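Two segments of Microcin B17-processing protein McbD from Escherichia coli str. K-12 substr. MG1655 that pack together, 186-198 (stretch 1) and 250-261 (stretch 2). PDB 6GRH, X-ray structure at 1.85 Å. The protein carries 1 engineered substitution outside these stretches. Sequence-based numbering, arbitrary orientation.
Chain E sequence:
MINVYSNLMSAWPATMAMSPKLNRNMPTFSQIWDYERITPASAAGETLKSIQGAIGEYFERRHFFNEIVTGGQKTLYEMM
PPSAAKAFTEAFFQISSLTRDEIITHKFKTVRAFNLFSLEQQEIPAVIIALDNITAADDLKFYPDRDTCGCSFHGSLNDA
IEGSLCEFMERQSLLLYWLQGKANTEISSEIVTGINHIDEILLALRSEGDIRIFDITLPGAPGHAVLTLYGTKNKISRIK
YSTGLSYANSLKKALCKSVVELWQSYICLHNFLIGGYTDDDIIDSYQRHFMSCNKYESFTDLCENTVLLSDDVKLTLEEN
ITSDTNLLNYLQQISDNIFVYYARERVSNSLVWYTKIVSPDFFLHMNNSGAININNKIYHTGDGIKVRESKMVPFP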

# COMPACT_ATOMS: atom_id res chain seq x y z
N GLU E 186 -51.12 -2.28 24.60
CA GLU E 186 -49.82 -1.74 24.98
C GLU E 186 -48.83 -2.91 25.09
O GLU E 186 -49.15 -3.96 25.64
CB GLU E 186 -49.92 -0.99 26.31
CG GLU E 186 -48.60 -0.35 26.73
CD GLU E 186 -48.67 0.47 27.99
OE1 GLU E 186 -49.79 0.85 28.41
OE2 GLU E 186 -47.58 0.79 28.53
N ILE E 187 -47.62 -2.73 24.56
CA ILE E 187 -46.52 -3.68 24.73
C ILE E 187 -45.68 -3.20 25.89
O ILE E 187 -45.41 -2.01 26.00
CB ILE E 187 -45.57 -3.72 23.51
CG1 ILE E 187 -46.34 -3.94 22.21
CG2 ILE E 187 -44.48 -4.76 23.71
CD1 ILE E 187 -47.26 -5.11 22.23
N SER E 188 -45.22 -4.13 26.73
CA SER E 188 -44.49 -3.76 27.93
C SER E 188 -43.32 -2.85 27.60
O SER E 188 -42.55 -3.12 26.67
CB SER E 188 -43.94 -4.97 28.66
OG SER E 188 -43.17 -4.54 29.77
N SER E 189 -43.20 -1.78 28.38
CA SER E 189 -42.12 -0.83 28.21
C SER E 189 -40.78 -1.47 28.61
O SER E 189 -39.75 -1.01 28.14
CB SER E 189 -42.40 0.45 28.98
OG SER E 189 -42.62 0.15 30.34
N GLU E 190 -40.80 -2.55 29.40
CA GLU E 190 -39.58 -3.30 29.72
C GLU E 190 -39.28 -4.46 28.75
O GLU E 190 -38.39 -5.25 29.02
CB GLU E 190 -39.64 -3.83 31.15
CG GLU E 190 -39.61 -2.73 32.21
CD GLU E 190 -39.97 -3.23 33.59
OE1 GLU E 190 -39.90 -4.46 33.88
OE2 GLU E 190 -40.35 -2.39 34.43
N ILE E 191 -39.99 -4.53 27.62
CA ILE E 191 -39.85 -5.62 26.65
C ILE E 191 -38.40 -5.84 26.27
O ILE E 191 -37.66 -4.87 26.08
CB ILE E 191 -40.68 -5.34 25.36
CG1 ILE E 191 -40.78 -6.58 24.47
CG2 ILE E 191 -40.13 -4.16 24.53
CD1 ILE E 191 -41.69 -7.66 25.02
N VAL E 192 -37.99 -7.11 26.18
CA VAL E 192 -36.66 -7.48 25.66
C VAL E 192 -36.87 -8.20 24.33
O VAL E 192 -37.64 -9.17 24.28
CB VAL E 192 -35.89 -8.40 26.66
CG1 VAL E 192 -34.60 -8.92 26.03
CG2 VAL E 192 -35.59 -7.63 27.94
N THR E 193 -36.21 -7.72 23.27
CA THR E 193 -36.37 -8.30 21.93
C THR E 193 -35.34 -9.38 21.56
O THR E 193 -35.57 -10.13 20.62
CB THR E 193 -36.34 -7.22 20.82
OG1 THR E 193 -35.00 -6.71 20.63
CG2 THR E 193 -37.33 -6.08 21.13
N GLY E 194 -34.19 -9.43 22.25
CA GLY E 194 -33.08 -10.29 21.81
C GLY E 194 -32.23 -9.73 20.67
O GLY E 194 -31.17 -10.27 20.38
N ILE E 195 -32.66 -8.64 20.04
CA ILE E 195 -31.89 -8.06 18.95
C ILE E 195 -31.03 -6.96 19.56
O ILE E 195 -31.57 -5.98 20.09
CB ILE E 195 -32.80 -7.54 17.84
CG1 ILE E 195 -33.68 -8.68 17.31
CG2 ILE E 195 -31.95 -6.90 16.74
CD1 ILE E 195 -34.64 -8.29 16.20
N ASN E 196 -29.70 -7.12 19.49
CA ASN E 196 -28.77 -6.30 20.26
C ASN E 196 -28.96 -4.78 20.05
O ASN E 196 -29.00 -4.04 21.03
CB ASN E 196 -27.29 -6.69 19.99
CG ASN E 196 -26.83 -7.87 20.84
OD1 ASN E 196 -27.64 -8.55 21.47
ND2 ASN E 196 -25.53 -8.08 20.89
N HIS E 197 -29.11 -4.34 18.81
CA HIS E 197 -29.22 -2.89 18.57
C HIS E 197 -30.55 -2.29 19.03
O HIS E 197 -30.59 -1.12 19.40
CB HIS E 197 -28.82 -2.47 17.15
CG HIS E 197 -29.79 -2.87 16.07
ND1 HIS E 197 -29.81 -4.13 15.50
CD2 HIS E 197 -30.74 -2.15 15.42
CE1 HIS E 197 -30.73 -4.17 14.56
NE2 HIS E 197 -31.32 -2.98 14.49
N ILE E 198 -31.59 -3.12 19.10
CA ILE E 198 -32.91 -2.66 19.54
C ILE E 198 -32.90 -2.51 21.05
O ILE E 198 -33.32 -1.49 21.59
CB ILE E 198 -34.02 -3.63 19.07
CG1 ILE E 198 -33.99 -3.79 17.55
CG2 ILE E 198 -35.40 -3.17 19.56
CD1 ILE E 198 -34.10 -2.50 16.76
N SER E 250 -45.24 -8.99 10.96
CA SER E 250 -44.72 -9.46 12.23
C SER E 250 -44.76 -8.33 13.27
O SER E 250 -44.25 -7.25 13.02
CB SER E 250 -43.25 -9.93 12.04
OG SER E 250 -42.54 -10.03 13.27
N LEU E 251 -45.31 -8.62 14.43
CA LEU E 251 -45.31 -7.69 15.56
C LEU E 251 -43.89 -7.34 15.98
O LEU E 251 -43.56 -6.15 16.17
CB LEU E 251 -46.08 -8.26 16.73
CG LEU E 251 -46.08 -7.49 18.05
CD1 LEU E 251 -46.50 -6.03 17.86
CD2 LEU E 251 -46.98 -8.20 19.06
N LYS E 252 -43.04 -8.36 16.09
CA LYS E 252 -41.64 -8.13 16.45
C LYS E 252 -40.92 -7.20 15.45
O LYS E 252 -40.24 -6.26 15.87
CB LYS E 252 -40.88 -9.44 16.57
CG LYS E 252 -39.41 -9.26 16.85
CD LYS E 252 -38.68 -10.60 16.76
CE LYS E 252 -38.55 -11.23 18.12
NZ LYS E 252 -37.43 -10.59 18.86
N LYS E 253 -41.08 -7.48 14.16
CA LYS E 253 -40.49 -6.68 13.11
C LYS E 253 -40.99 -5.25 13.19
O LYS E 253 -40.19 -4.33 13.11
CB LYS E 253 -40.80 -7.27 11.73
CG LYS E 253 -40.26 -6.43 10.59
CD LYS E 253 -39.98 -7.21 9.30
CE LYS E 253 -39.48 -6.22 8.23
NZ LYS E 253 -39.02 -6.90 6.98
N ALA E 254 -42.30 -5.06 13.37
CA ALA E 254 -42.85 -3.70 13.46
C ALA E 254 -42.26 -2.97 14.66
O ALA E 254 -41.86 -1.81 14.54
CB ALA E 254 -44.37 -3.74 13.53
N LEU E 255 -42.16 -3.65 15.80
CA LEU E 255 -41.61 -3.03 17.01
C LEU E 255 -40.15 -2.64 16.79
O LEU E 255 -39.75 -1.54 17.14
CB LEU E 255 -41.74 -3.93 18.24
CG LEU E 255 -41.05 -3.48 19.54
CD1 LEU E 255 -41.31 -2.02 19.84
CD2 LEU E 255 -41.52 -4.33 20.72
N CYS E 256 -39.36 -3.55 16.21
CA CYS E 256 -37.95 -3.27 15.97
C CYS E 256 -37.75 -2.09 15.04
O CYS E 256 -37.02 -1.17 15.39
CB CYS E 256 -37.19 -4.53 15.51
SG CYS E 256 -37.17 -5.81 16.80
N LYS E 257 -38.44 -2.08 13.90
CA LYS E 257 -38.38 -0.94 12.99
C LYS E 257 -38.83 0.36 13.69
O LYS E 257 -38.19 1.39 13.56
CB LYS E 257 -39.19 -1.18 11.70
CG LYS E 257 -38.67 -2.32 10.82
CD LYS E 257 -38.81 -2.01 9.31
N SER E 258 -39.91 0.30 14.46
CA SER E 258 -40.42 1.48 15.18
C SER E 258 -39.38 2.10 16.14
O SER E 258 -39.20 3.33 16.18
CB SER E 258 -41.68 1.13 15.95
OG SER E 258 -42.20 2.27 16.59
N VAL E 259 -38.69 1.25 16.88
CA VAL E 259 -37.65 1.69 17.80
C VAL E 259 -36.51 2.41 17.04
O VAL E 259 -36.04 3.47 17.48
CB VAL E 259 -37.12 0.50 18.63
CG1 VAL E 259 -35.85 0.83 19.40
CG2 VAL E 259 -38.21 0.07 19.59
N VAL E 260 -36.12 1.86 15.89
CA VAL E 260 -35.03 2.45 15.10
C VAL E 260 -35.50 3.76 14.44
O VAL E 260 -34.71 4.71 14.32
CB VAL E 260 -34.47 1.46 14.05
CG1 VAL E 260 -33.42 2.14 13.19
CG2 VAL E 260 -33.86 0.26 14.73
N GLU E 261 -36.75 3.81 14.01
CA GLU E 261 -37.34 5.08 13.52
C GLU E 261 -37.31 6.15 14.61
O GLU E 261 -36.93 7.28 14.34
CB GLU E 261 -38.77 4.88 13.04
CG GLU E 261 -38.89 4.06 11.75
CD GLU E 261 -38.68 4.87 10.48
OE1 GLU E 261 -38.93 6.10 10.48
OE2 GLU E 261 -38.27 4.26 9.47

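The contact between these stretches is chiefly apolar: an irregular segment, mostly loop, lies along one face of a helix, and together they bury 497 Å². Leu251, Leu255, Cys256 and Val259 point toward the other stretch, since positions 251, 255, 256 and 259 fall on one side of the helix, while the CA-to-CB bonds of Lys253 and Lys257 point away, and neither residue touches the other stretch.

Aliphatic packing begins with Ile187, whose CD1 lies 4.4 Å from Leu251 CD2 and whose CG2 lies 4.2 Å from Leu255 CD2. Ile191, which closes the type I turn begun at Ser188, reaches the same leucine, its CG2 4.1 Å from Leu255 CD2. Isoleucine suits both places because its side chain is wholly apolar, and both residues are buried, each with a CG2 methyl near Leu255 CD2. Farther along, Ile198 has more of its area covered by the other stretch (82 Å²) than any other residue of either stretch. Its CG2 meets Val259 CG1 at 4.0 Å and its CD1 meets Val260 CG2 at 3.4 Å, a close fit. The edge of the His197 ring also borders Val260, with CD2 4.0 Å from CG2.

Cys256 supplies a compact, polarizable sulfur where the backbones come close, its CA 6.2 Å from that of Ile198. Its SG contacts Ile195 CD1 at 3.6 Å and Ile198 CG1 at 3.8 Å, with Thr193 CG2 at 4.3 Å.

The polar component is small. Lys252 starts sideways, but its long chain bends at chi3 (-95°) and brings NZ to 2.6 Å from Thr193 O, placing the ammonium beside a carbonyl oxygen.

Each partner is also braced internally. Thr193 OG1 accepts from Ile195 N (3.1 Å), and Gly194 between them adopts a positive phi at which a CB would jam against the preceding carbonyl. Ser250 OG caps the helix by accepting from Lys253 N at 3.1 Å.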